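Local coordinates for carbon monoxide oxidation system transcription regulator CooA-1 (Carboxydothermus hydrogenoformans, PDB 6CPB), which senses carbon monoxide through a bound heme and, as a member of the CRP family of transcription regulators, probably binds DNA in response, at the interface of chains A and B. Sequence-based numbering; all coordinates share one arbitrary frame. Chains: chain A/B, Carbon monoxide oxidation system transcription regulator CooA-1.

The interface of chains A and B. Residues chain A 57, 121, 124-125, 127-128, 131; chain B 57, 64, 66, 120-121, 124-125, 127-128, 131.
Two copies of the CooA heme domain meet through their long helices, A 108-135 and B 108-136, the dimerisation helices of the CRP family. At the centre A:Ile128 and B:Ile128 cross obliquely, their CG1 methylenes 3.6 Å apart. A:Ile128 crosses B:Ile127 at about a right angle, its CD1 methyl 3.7 Å from CG2 of B:Ile127. A:Ile127 and B:Ile128 repeat this crossing. In A:Ile128 CG1 is anti to the carbonyl carbon (chi1 -68°), which turns CG2 toward the partner's strands. There CG2 meets CD1 of B:Leu57 at 3.9 Å and lies 4.0 Å above one face of the B:Phe64 ring, toward the rim. An alanine here would lose CG1, CG2 and CD1 and would probably loosen the helix crossing and the packing on the partner's strands. One helical turn earlier, A:Ser124 OG and B:Ser124 OG share a 2.7 Å hydrogen bond; either may donate. Each OG also lies within bonding distance of a carbonyl lone pair in its plane, A:Leu121 O (2.9 Å from A:Ser124 OG) or B:Leu121 O. Two hydrogens cannot make all three bonds: probably one serine donates across, the other to its carbonyl, and roles may swap. The chi1 of 70° in A:Ser124 points OG back along the helix toward A:Leu121 O. Farther out, CD2 of A:Leu125 is 3.6 Å from CD1 of B:Leu66, tip to tip. A:Leu121 crosses B:Leu120 obliquely and places CD1 against its backbone carbonyl.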
ATOM      1  N   LEU A  57      -3.824 -14.964  -2.156  1.00 10.91           N
ATOM      2  CA  LEU A  57      -5.183 -14.989  -2.670  1.00 11.15           C
ATOM      3  C   LEU A  57      -5.501 -16.419  -3.082  1.00 11.32           C
ATOM      4  O   LEU A  57      -4.689 -17.074  -3.729  1.00 12.97           O
ATOM      5  CB  LEU A  57      -5.302 -14.050  -3.884  1.00 13.02           C
ATOM      6  CG  LEU A  57      -6.591 -13.977  -4.716  1.00 14.71           C
ATOM      7  CD1 LEU A  57      -6.648 -12.679  -5.496  1.00 17.96           C
ATOM      8  CD2 LEU A  57      -6.697 -15.120  -5.741  1.00 17.03           C
ATOM      9  N   LEU A 121       0.877  -4.511  -3.647  1.00 11.08           N
ATOM     10  CA  LEU A 121       0.251  -3.977  -4.846  1.00 10.80           C
ATOM     11  C   LEU A 121       1.115  -4.244  -6.073  1.00 11.11           C
ATOM     12  O   LEU A 121       0.611  -4.665  -7.118  1.00 11.81           O
ATOM     13  CB  LEU A 121      -0.032  -2.483  -4.678  1.00 12.14           C
ATOM     14  CG  LEU A 121      -0.664  -1.803  -5.892  1.00 13.09           C
ATOM     15  CD1 LEU A 121      -2.019  -2.398  -6.248  1.00 14.21           C
ATOM     16  CD2 LEU A 121      -0.775  -0.299  -5.630  1.00 15.10           C
ATOM     17  N   SER A 124       0.629  -7.850  -6.946  0.44 11.24           N
ATOM     18  CA  SER A 124      -0.688  -8.153  -7.496  0.44 11.35           C
ATOM     19  C   SER A 124      -0.809  -7.684  -8.944  0.44 10.96           C
ATOM     20  O   SER A 124      -1.467  -8.342  -9.762  0.44 10.03           O
ATOM     21  CB  SER A 124      -1.788  -7.552  -6.613  0.44 12.19           C
ATOM     22  OG  SER A 124      -1.816  -6.144  -6.706  0.44 11.96           O
ATOM     23  N   LEU A 125      -0.186  -6.555  -9.291  1.00 10.87           N
ATOM     24  CA  LEU A 125      -0.203  -6.121 -10.685  1.00 10.93           C
ATOM     25  C   LEU A 125       0.625  -7.052 -11.555  1.00 11.11           C
ATOM     26  O   LEU A 125       0.278  -7.296 -12.721  1.00 11.56           O
ATOM     27  CB  LEU A 125       0.286  -4.683 -10.823  1.00 11.84           C
ATOM     28  CG  LEU A 125      -0.514  -3.626 -10.067  1.00 12.54           C
ATOM     29  CD1 LEU A 125      -0.103  -2.246 -10.573  1.00 15.49           C
ATOM     30  CD2 LEU A 125      -2.013  -3.813 -10.160  1.00 14.02           C
ATOM     31  N   ILE A 127       0.786 -10.278 -11.063  1.00 11.28           N
ATOM     32  CA  ILE A 127      -0.111 -11.407 -11.309  1.00 11.61           C
ATOM     33  C   ILE A 127      -1.094 -11.080 -12.426  1.00 10.67           C
ATOM     34  O   ILE A 127      -1.311 -11.898 -13.328  1.00 11.26           O
ATOM     35  CB  ILE A 127      -0.823 -11.835 -10.014  1.00 12.20           C
ATOM     36  CG1 ILE A 127       0.185 -12.417  -9.027  1.00 14.57           C
ATOM     37  CG2 ILE A 127      -1.951 -12.834 -10.303  1.00 13.01           C
ATOM     38  CD1 ILE A 127      -0.280 -12.379  -7.581  1.00 17.11           C
ATOM     39  N   ILE A 128      -1.703  -9.888 -12.386  1.00 10.38           N
ATOM     40  CA  ILE A 128      -2.626  -9.497 -13.449  1.00 10.33           C
ATOM     41  C   ILE A 128      -1.926  -9.549 -14.801  1.00 10.35           C
ATOM     42  O   ILE A 128      -2.448 -10.105 -15.776  1.00 11.09           O
ATOM     43  CB  ILE A 128      -3.201  -8.097 -13.171  1.00 10.30           C
ATOM     44  CG1 ILE A 128      -4.119  -8.122 -11.946  1.00 10.93           C
ATOM     45  CG2 ILE A 128      -3.956  -7.582 -14.399  1.00 10.71           C
ATOM     46  CD1 ILE A 128      -4.472  -6.744 -11.419  1.00 11.84           C
ATOM     47  N   LEU A 131      -1.548 -13.153 -15.925  1.00 11.38           N
ATOM     48  CA  LEU A 131      -2.797 -13.785 -16.324  1.00 11.28           C
ATOM     49  C   LEU A 131      -3.260 -13.290 -17.690  1.00 11.48           C
ATOM     50  O   LEU A 131      -3.766 -14.077 -18.504  1.00 11.76           O
ATOM     51  CB  LEU A 131      -3.883 -13.541 -15.274  1.00 11.85           C
ATOM     52  CG  LEU A 131      -3.697 -14.277 -13.949  1.00 13.01           C
ATOM     53  CD1 LEU A 131      -4.732 -13.790 -12.945  1.00 14.07           C
ATOM     54  CD2 LEU A 131      -3.790 -15.779 -14.127  1.00 17.05           C
TER
ATOM     55  N   LEU B  57      -3.447  -0.365 -16.544  1.00 10.29           N
ATOM     56  CA  LEU B  57      -2.722  -1.365 -17.328  1.00 10.75           C
ATOM     57  C   LEU B  57      -3.519  -1.566 -18.604  1.00 10.36           C
ATOM     58  O   LEU B  57      -4.672  -1.998 -18.546  1.00 11.91           O
ATOM     59  CB  LEU B  57      -2.636  -2.696 -16.580  1.00 10.99           C
ATOM     60  CG  LEU B  57      -1.959  -2.696 -15.222  1.00 11.31           C
ATOM     61  CD1 LEU B  57      -2.247  -4.028 -14.503  1.00 13.40           C
ATOM     62  CD2 LEU B  57      -0.468  -2.465 -15.350  1.00 12.54           C
ATOM     63  N   PHE B  64      -7.407  -2.259 -17.748  1.00 10.52           N
ATOM     64  CA  PHE B  64      -7.773  -2.188 -16.340  1.00 10.71           C
ATOM     65  C   PHE B  64      -7.449  -0.802 -15.817  1.00 10.88           C
ATOM     66  O   PHE B  64      -6.305  -0.361 -15.905  1.00 12.78           O
ATOM     67  CB  PHE B  64      -6.996  -3.216 -15.507  1.00 11.36           C
ATOM     68  CG  PHE B  64      -7.092  -4.609 -16.045  1.00 11.27           C
ATOM     69  CD1 PHE B  64      -8.127  -5.445 -15.676  1.00 11.13           C
ATOM     70  CD2 PHE B  64      -6.162  -5.068 -16.955  1.00 12.97           C
ATOM     71  CE1 PHE B  64      -8.212  -6.727 -16.190  1.00 11.61           C
ATOM     72  CE2 PHE B  64      -6.244  -6.348 -17.466  1.00 13.94           C
ATOM     73  CZ  PHE B  64      -7.260  -7.174 -17.078  1.00 12.34           C
ATOM     74  N   LEU B  66      -7.003   1.024 -12.497  1.00 10.73           N
ATOM     75  CA  LEU B  66      -6.803   0.731 -11.086  1.00 12.32           C
ATOM     76  C   LEU B  66      -7.291   1.866 -10.192  1.00 12.19           C
ATOM     77  O   LEU B  66      -7.767   1.615  -9.082  1.00 14.92           O
ATOM     78  CB  LEU B  66      -5.321   0.442 -10.857  1.00 14.19           C
ATOM     79  CG  LEU B  66      -4.767  -0.706 -11.732  1.00 21.43           C
ATOM     80  CD1 LEU B  66      -3.250  -0.801 -11.646  1.00 23.14           C
ATOM     81  CD2 LEU B  66      -5.428  -2.033 -11.399  1.00 23.37           C
ATOM     82  N   LEU B 120      -6.251   0.488  -3.788  1.00 16.13           N
ATOM     83  CA  LEU B 120      -5.770  -0.053  -5.051  1.00 15.83           C
ATOM     84  C   LEU B 120      -5.452  -1.538  -4.929  1.00 13.93           C
ATOM     85  O   LEU B 120      -5.731  -2.307  -5.853  1.00 14.91           O
ATOM     86  CB  LEU B 120      -4.570   0.743  -5.554  1.00 17.48           C
ATOM     87  CG  LEU B 120      -4.957   1.974  -6.390  1.00 21.51           C
ATOM     88  CD1 LEU B 120      -5.733   3.002  -5.575  1.00 23.39           C
ATOM     89  CD2 LEU B 120      -3.725   2.611  -6.991  1.00 26.19           C
ATOM     90  N   LEU B 121      -4.895  -1.966  -3.793  1.00 13.45           N
ATOM     91  CA  LEU B 121      -4.655  -3.387  -3.575  1.00 13.38           C
ATOM     92  C   LEU B 121      -5.962  -4.161  -3.626  1.00 13.05           C
ATOM     93  O   LEU B 121      -6.069  -5.173  -4.322  1.00 12.99           O
ATOM     94  CB  LEU B 121      -3.933  -3.615  -2.244  1.00 12.82           C
ATOM     95  CG  LEU B 121      -3.721  -5.090  -1.878  1.00 13.38           C
ATOM     96  CD1 LEU B 121      -2.842  -5.796  -2.915  1.00 12.60           C
ATOM     97  CD2 LEU B 121      -3.084  -5.195  -0.516  1.00 14.67           C
ATOM     98  N   SER B 124      -7.184  -4.462  -7.098  1.00 13.65           N
ATOM     99  CA  SER B 124      -6.389  -5.373  -7.899  1.00 12.78           C
ATOM    100  C   SER B 124      -6.722  -6.826  -7.589  1.00 11.51           C
ATOM    101  O   SER B 124      -6.722  -7.670  -8.491  1.00 11.55           O
ATOM    102  CB  SER B 124      -4.904  -5.092  -7.710  1.00 12.95           C
ATOM    103  OG  SER B 124      -4.436  -5.521  -6.458  1.00 14.53           O
ATOM    104  N   LEU B 125      -7.008  -7.142  -6.324  1.00 11.85           N
ATOM    105  CA  LEU B 125      -7.379  -8.510  -5.980  1.00 12.62           C
ATOM    106  C   LEU B 125      -8.731  -8.893  -6.586  1.00 12.91           C
ATOM    107  O   LEU B 125      -8.908 -10.035  -7.039  1.00 12.05           O
ATOM    108  CB  LEU B 125      -7.302  -8.729  -4.470  1.00 13.11           C
ATOM    109  CG  LEU B 125      -5.915  -8.492  -3.837  1.00 12.93           C
ATOM    110  CD1 LEU B 125      -5.961  -8.854  -2.364  1.00 18.32           C
ATOM    111  CD2 LEU B 125      -4.779  -9.233  -4.519  1.00 13.80           C
ATOM    112  N   ILE B 127      -9.809  -7.699  -9.399  1.00 12.68           N
ATOM    113  CA  ILE B 127      -9.496  -7.896 -10.810  1.00 12.59           C
ATOM    114  C   ILE B 127      -8.968  -9.302 -11.038  1.00 10.99           C
ATOM    115  O   ILE B 127      -9.382  -9.990 -11.975  1.00 11.84           O
ATOM    116  CB  ILE B 127      -8.493  -6.832 -11.295  1.00 12.85           C
ATOM    117  CG1 ILE B 127      -9.149  -5.451 -11.326  1.00 14.50           C
ATOM    118  CG2 ILE B 127      -7.925  -7.217 -12.669  1.00 13.66           C
ATOM    119  CD1 ILE B 127      -8.175  -4.319 -11.564  1.00 15.60           C
ATOM    120  N   ILE B 128      -8.050  -9.760 -10.184  1.00 11.04           N
ATOM    121  CA  ILE B 128      -7.528 -11.122 -10.310  1.00 10.58           C
ATOM    122  C   ILE B 128      -8.663 -12.139 -10.240  1.00 10.74           C
ATOM    123  O   ILE B 128      -8.751 -13.043 -11.074  1.00 11.62           O
ATOM    124  CB  ILE B 128      -6.438 -11.389  -9.254  1.00 10.22           C
ATOM    125  CG1 ILE B 128      -5.208 -10.538  -9.548  1.00 10.54           C
ATOM    126  CG2 ILE B 128      -6.078 -12.882  -9.228  1.00 11.31           C
ATOM    127  CD1 ILE B 128      -4.188 -10.498  -8.413  1.00 11.51           C
ATOM    128  N   LEU B 131     -10.566 -12.306 -13.475  1.00 11.83           N
ATOM    129  CA  LEU B 131      -9.859 -13.015 -14.531  1.00 12.87           C
ATOM    130  C   LEU B 131      -9.910 -14.519 -14.302  1.00 13.34           C
ATOM    131  O   LEU B 131     -10.143 -15.293 -15.243  1.00 16.18           O
ATOM    132  CB  LEU B 131      -8.413 -12.529 -14.604  1.00 12.74           C
ATOM    133  CG  LEU B 131      -8.240 -11.076 -15.051  1.00 12.53           C
ATOM    134  CD1 LEU B 131      -6.803 -10.640 -14.912  1.00 13.62           C
ATOM    135  CD2 LEU B 131      -8.730 -10.848 -16.488  1.00 14.75           C
TER